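Local structure of enoyl-CoA hydratase (Thermus thermophilus, 1WZ8) at residues Leu96-Leu101 / Ala152-Pro157; Ala15-Gly20 / Lys198-Ala203. The protein probably catalyses the reversible addition of water to the double bond of enoyl-CoA thioesters, as a hexameric member of the crotonase family. One frame throughout, in Å; residues are numbered along the deposited sequence.

Contact 1: residues Leu96-Leu101 / Ala152-Pro157; sequences LVLGPL and AVLLWP
Leu154 meets Val97 and Leu101 in a buried helix-to-helix contact within the crotonase fold. One side is the C-terminal end of the long helix 83-102; the other is the short helix 152-155. The contact between the two segments is apolar. Methyl CD2 of Leu154 makes the close contacts, and Leu155 packs more loosely beside it. Val97 CG1 lies 3.5 Å from Leu154 CD2, tight for two carbons, as the two side chains run antiparallel alongside one another. Leu101 comes end-on, methyl to methyl, with Leu101 CD1 4.0 Å from Leu154 CD2. Leu98 is a looser neighbour of the same methyl. Leu229 and Phe232 of helix 229-241 also touch Leu154.

The hydrogen bonds here stay within one segment or go to other parts of the assembly. Leu101 N makes a weak bond to Val97 O, in the region where Pro100 kinks the helix. Leu101 O and Pro100 O accept bonds from Asn222 and Lys218. Val153 O accepts one from Trp224 of a second subunit, so this short helix also lies at a subunit interface. Val97 holds CG1 anti to its own backbone N (chi1 174°), which directs that methyl, rather than CG2, at Leu154 CD2.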
loop_
_atom_site.group_PDB
_atom_site.type_symbol
_atom_site.label_atom_id
_atom_site.label_comp_id
_atom_site.label_asym_id
_atom_site.label_seq_id
_atom_site.Cartn_x
_atom_site.Cartn_y
_atom_site.Cartn_z
ATOM N N LEU A 96 18.053 0.130 14.688
ATOM C CA LEU A 96 19.093 -0.845 14.391
ATOM C C LEU A 96 18.868 -1.388 12.984
ATOM O O LEU A 96 19.812 -1.786 12.309
ATOM C CB LEU A 96 19.056 -1.997 15.401
ATOM C CG LEU A 96 20.186 -3.029 15.292
ATOM C CD1 LEU A 96 21.534 -2.362 15.551
ATOM C CD2 LEU A 96 19.957 -4.142 16.301
ATOM N N VAL A 97 17.611 -1.394 12.551
ATOM C CA VAL A 97 17.253 -1.880 11.222
ATOM C C VAL A 97 17.145 -0.738 10.206
ATOM O O VAL A 97 17.690 -0.819 9.101
ATOM C CB VAL A 97 15.914 -2.663 11.271
ATOM C CG1 VAL A 97 15.464 -3.041 9.863
ATOM C CG2 VAL A 97 16.086 -3.916 12.117
ATOM N N LEU A 98 16.457 0.334 10.580
ATOM C CA LEU A 98 16.288 1.468 9.676
ATOM C C LEU A 98 17.575 2.252 9.476
ATOM O O LEU A 98 17.784 2.856 8.424
ATOM C CB LEU A 98 15.192 2.399 10.199
ATOM C CG LEU A 98 13.807 1.762 10.337
ATOM C CD1 LEU A 98 12.802 2.825 10.770
ATOM C CD2 LEU A 98 13.392 1.143 9.007
ATOM N N GLY A 99 18.441 2.242 10.488
ATOM C CA GLY A 99 19.697 2.958 10.384
ATOM C C GLY A 99 20.441 2.552 9.130
ATOM O O GLY A 99 20.755 3.392 8.286
ATOM N N PRO A 100 20.750 1.259 8.982
ATOM C CA PRO A 100 21.463 0.776 7.799
ATOM C C PRO A 100 20.646 1.006 6.520
ATOM O O PRO A 100 21.189 1.410 5.489
ATOM C CB PRO A 100 21.656 -0.706 8.099
ATOM C CG PRO A 100 21.723 -0.744 9.596
ATOM C CD PRO A 100 20.620 0.191 9.990
ATOM N N LEU A 101 19.341 0.758 6.598
ATOM C CA LEU A 101 18.470 0.927 5.437
ATOM C C LEU A 101 18.435 2.350 4.920
ATOM O O LEU A 101 18.398 2.573 3.709
ATOM C CB LEU A 101 17.034 0.489 5.748
ATOM C CG LEU A 101 16.703 -1.001 5.857
ATOM C CD1 LEU A 101 15.185 -1.159 5.880
ATOM C CD2 LEU A 101 17.283 -1.764 4.675
ATOM N N ALA A 152 12.479 -9.478 11.639
ATOM C CA ALA A 152 11.866 -10.519 10.827
ATOM C C ALA A 152 10.652 -10.132 10.005
ATOM O O ALA A 152 10.571 -10.462 8.827
ATOM C CB ALA A 152 11.531 -11.721 11.697
ATOM N N VAL A 153 9.699 -9.442 10.613
ATOM C CA VAL A 153 8.509 -9.084 9.870
ATOM C C VAL A 153 8.777 -8.037 8.794
ATOM O O VAL A 153 8.022 -7.937 7.833
ATOM C CB VAL A 153 7.386 -8.645 10.826
ATOM C CG1 VAL A 153 6.150 -8.217 10.046
ATOM C CG2 VAL A 153 7.034 -9.818 11.739
ATOM N N LEU A 154 9.859 -7.273 8.932
ATOM C CA LEU A 154 10.180 -6.279 7.907
ATOM C C LEU A 154 10.976 -6.897 6.757
ATOM O O LEU A 154 10.699 -6.651 5.575
ATOM C CB LEU A 154 11.018 -5.133 8.492
ATOM C CG LEU A 154 11.407 -4.054 7.469
ATOM C CD1 LEU A 154 10.168 -3.249 7.112
ATOM C CD2 LEU A 154 12.485 -3.136 8.029
ATOM N N LEU A 155 11.956 -7.718 7.116
ATOM C CA LEU A 155 12.861 -8.304 6.142
ATOM C C LEU A 155 12.608 -9.686 5.538
ATOM O O LEU A 155 12.714 -9.845 4.321
ATOM C CB LEU A 155 14.282 -8.279 6.729
ATOM C CG LEU A 155 14.744 -6.959 7.374
ATOM C CD1 LEU A 155 16.141 -7.125 7.967
ATOM C CD2 LEU A 155 14.731 -5.843 6.341
ATOM N N TRP A 156 12.273 -10.682 6.356
ATOM C CA TRP A 156 12.104 -12.045 5.836
ATOM C C TRP A 156 11.161 -12.333 4.663
ATOM O O TRP A 156 11.542 -13.044 3.732
ATOM C CB TRP A 156 11.775 -13.014 6.980
ATOM C CG TRP A 156 12.956 -13.332 7.851
ATOM C CD1 TRP A 156 13.715 -12.445 8.563
ATOM C CD2 TRP A 156 13.499 -14.632 8.121
ATOM N NE1 TRP A 156 14.696 -13.114 9.259
ATOM C CE2 TRP A 156 14.585 -14.455 9.007
ATOM C CE3 TRP A 156 13.174 -15.927 7.700
ATOM C CZ2 TRP A 156 15.349 -15.529 9.481
ATOM C CZ3 TRP A 156 13.936 -16.996 8.172
ATOM C CH2 TRP A 156 15.011 -16.785 9.053
ATOM N N PRO A 157 9.931 -11.801 4.681
ATOM C CA PRO A 157 9.053 -12.105 3.544
ATOM C C PRO A 157 9.641 -11.781 2.175
ATOM O O PRO A 157 9.485 -12.562 1.229
ATOM C CB PRO A 157 7.801 -11.284 3.846
ATOM C CG PRO A 157 7.762 -11.297 5.353
ATOM C CD PRO A 157 9.213 -11.016 5.701
#

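Contact 2: residues Ala15-Gly20 / Lys198-Ala203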
loop_
_atom_site.group_PDB
_atom_site.type_symbol
_atom_site.label_atom_id
_atom_site.label_comp_id
_atom_site.label_asym_id
_atom_site.label_seq_id
_atom_site.Cartn_x
_atom_site.Cartn_y
_atom_site.Cartn_z
ATOM N N ALA A 15 37.911 1.862 11.210
ATOM C CA ALA A 15 39.128 1.776 10.417
ATOM C C ALA A 15 38.818 1.824 8.927
ATOM O O ALA A 15 37.671 1.645 8.520
ATOM C CB ALA A 15 39.874 0.488 10.753
ATOM N N TRP A 16 39.847 2.084 8.126
ATOM C CA TRP A 16 39.708 2.141 6.674
ATOM C C TRP A 16 40.571 1.034 6.061
ATOM O O TRP A 16 41.665 1.298 5.555
ATOM C CB TRP A 16 40.182 3.496 6.124
ATOM C CG TRP A 16 39.434 4.705 6.622
ATOM C CD1 TRP A 16 39.784 5.518 7.664
ATOM C CD2 TRP A 16 38.233 5.257 6.069
ATOM N NE1 TRP A 16 38.879 6.547 7.789
ATOM C CE2 TRP A 16 37.915 6.409 6.823
ATOM C CE3 TRP A 16 37.395 4.891 5.007
ATOM C CZ2 TRP A 16 36.792 7.200 6.550
ATOM C CZ3 TRP A 16 36.276 5.681 4.735
ATOM C CH2 TRP A 16 35.988 6.821 5.504
ATOM N N PRO A 17 40.095 -0.222 6.099
ATOM C CA PRO A 17 40.865 -1.336 5.536
ATOM C C PRO A 17 41.179 -1.178 4.050
ATOM O O PRO A 17 42.190 -1.685 3.564
ATOM C CB PRO A 17 39.981 -2.549 5.829
ATOM C CG PRO A 17 38.601 -1.974 5.789
ATOM C CD PRO A 17 38.774 -0.682 6.562
ATOM N N ARG A 18 40.301 -0.481 3.335
ATOM C CA ARG A 18 40.471 -0.227 1.906
ATOM C C ARG A 18 39.951 1.173 1.622
ATOM O O ARG A 18 39.117 1.693 2.363
ATOM C CB ARG A 18 39.685 -1.246 1.067
ATOM C CG ARG A 18 40.237 -2.665 1.105
ATOM C CD ARG A 18 41.579 -2.771 0.393
ATOM N NE ARG A 18 42.049 -4.153 0.322
ATOM C CZ ARG A 18 42.518 -4.841 1.356
ATOM N NH1 ARG A 18 42.589 -4.280 2.556
ATOM N NH2 ARG A 18 42.908 -6.099 1.193
ATOM N N PRO A 19 40.434 1.804 0.542
ATOM C CA PRO A 19 39.994 3.157 0.188
ATOM C C PRO A 19 38.474 3.294 0.119
ATOM O O PRO A 19 37.812 2.567 -0.620
ATOM C CB PRO A 19 40.647 3.386 -1.176
ATOM C CG PRO A 19 41.902 2.576 -1.083
ATOM C CD PRO A 19 41.422 1.303 -0.431
ATOM N N GLY A 20 37.929 4.223 0.901
ATOM C CA GLY A 20 36.495 4.457 0.892
ATOM C C GLY A 20 35.660 3.477 1.692
ATOM O O GLY A 20 34.448 3.645 1.805
ATOM N N LYS A 198 36.045 -12.168 1.811
ATOM C CA LYS A 198 35.075 -11.952 0.738
ATOM C C LYS A 198 34.233 -10.710 1.015
ATOM O O LYS A 198 33.925 -9.947 0.104
ATOM C CB LYS A 198 34.156 -13.171 0.597
ATOM C CG LYS A 198 33.115 -13.061 -0.516
ATOM C CD LYS A 198 33.768 -12.998 -1.899
ATOM C CE LYS A 198 32.728 -12.954 -3.012
ATOM N NZ LYS A 198 33.351 -12.941 -4.371
ATOM N N ALA A 199 33.854 -10.511 2.272
ATOM C CA ALA A 199 33.052 -9.344 2.619
ATOM C C ALA A 199 33.825 -8.066 2.298
ATOM O O ALA A 199 33.267 -7.104 1.771
ATOM C CB ALA A 199 32.679 -9.381 4.097
ATOM N N LEU A 200 35.114 -8.058 2.616
ATOM C CA LEU A 200 35.948 -6.891 2.343
ATOM C C LEU A 200 36.050 -6.667 0.834
ATOM O O LEU A 200 36.001 -5.532 0.358
ATOM C CB LEU A 200 37.346 -7.089 2.948
ATOM C CG LEU A 200 38.333 -5.942 2.718
ATOM C CD1 LEU A 200 37.745 -4.643 3.259
ATOM C CD2 LEU A 200 39.662 -6.264 3.386
ATOM N N GLU A 201 36.183 -7.755 0.082
ATOM C CA GLU A 201 36.273 -7.674 -1.373
ATOM C C GLU A 201 35.000 -7.030 -1.936
ATOM O O GLU A 201 35.048 -6.187 -2.847
ATOM C CB GLU A 201 36.444 -9.078 -1.957
ATOM C CG GLU A 201 36.536 -9.117 -3.477
ATOM C CD GLU A 201 36.435 -10.529 -4.024
ATOM O OE1 GLU A 201 37.240 -11.393 -3.612
ATOM O OE2 GLU A 201 35.546 -10.774 -4.868
ATOM N N VAL A 202 33.859 -7.442 -1.394
ATOM C CA VAL A 202 32.575 -6.903 -1.821
ATOM C C VAL A 202 32.516 -5.415 -1.491
ATOM O O VAL A 202 32.142 -4.591 -2.328
ATOM C CB VAL A 202 31.406 -7.637 -1.114
ATOM C CG1 VAL A 202 30.082 -6.967 -1.457
ATOM C CG2 VAL A 202 31.376 -9.100 -1.549
ATOM N N ALA A 203 32.896 -5.072 -0.264
ATOM C CA ALA A 203 32.874 -3.679 0.167
ATOM C C ALA A 203 33.783 -2.827 -0.708
ATOM O O ALA A 203 33.412 -1.724 -1.111
ATOM C CB ALA A 203 33.304 -3.572 1.624
#
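The nearest CA atoms are those of Arg18 and Leu200, 8.1 Å apart. Residues 15-20 leave the edge strand 12-18 and turn a corner at Pro17. Residues 198-203 are regular helix within 195-207, with Val202 N bonded to Lys198 O and Ala203 N to Ala199 O.

The buried side chain of Leu200 makes the contact from the helix side. With CG anti to the backbone N (chi1 179°), it extends toward Pro17 and Arg18, where its two methyls meet different groups. CD1 meets the ring of Pro17, 3.8 Å from Pro17 CG. The same methyl also touches the aliphatic CG of Arg18. CD2 sits over one face of the Arg18 guanidinium, displaced from its centre, and is 3.6 Å from Arg18 NH1. The Arg18 and Leu200 side chains run roughly perpendicular.

The arginine chain bends at chi2 (-69°), and its NH1 turns back to Pro17 O at 2.8 Å. This bond is fairly straight, at 155° on the hydrogen. The oxygen lies nearly in the guanidinium plane, but NH1 sits above the carbonyl plane. The bond helps fix the group's rotation. Arg18 NE has a long, weak ion pair with Glu204.

This is helix-on-sheet packing at the edge of the crotonase fold: Ala199 and Val202 rest on strands 107-111 and 128-132, while Leu200 reaches the corner of the edge strand.

Overall arrangement
From the N terminus, the chain first passes 15-20, at the end of an outermost strand of the six-stranded sheet. It then runs through 96-101, at the end of helix 83-102, and through 152-157. Contact 1 closes there, over a loop of 50 residues. Contact 2 closes last, at 198-203, over 177 residues. Contact 1 is therefore nested inside the loop of contact 2. The two do not touch: their centres are 23 Å apart and their nearest atoms about 14 Å. Contact 1 joins two helices near the middle of the chain. Contact 2 lies farther out and ties the sheet edge to helix 195-207.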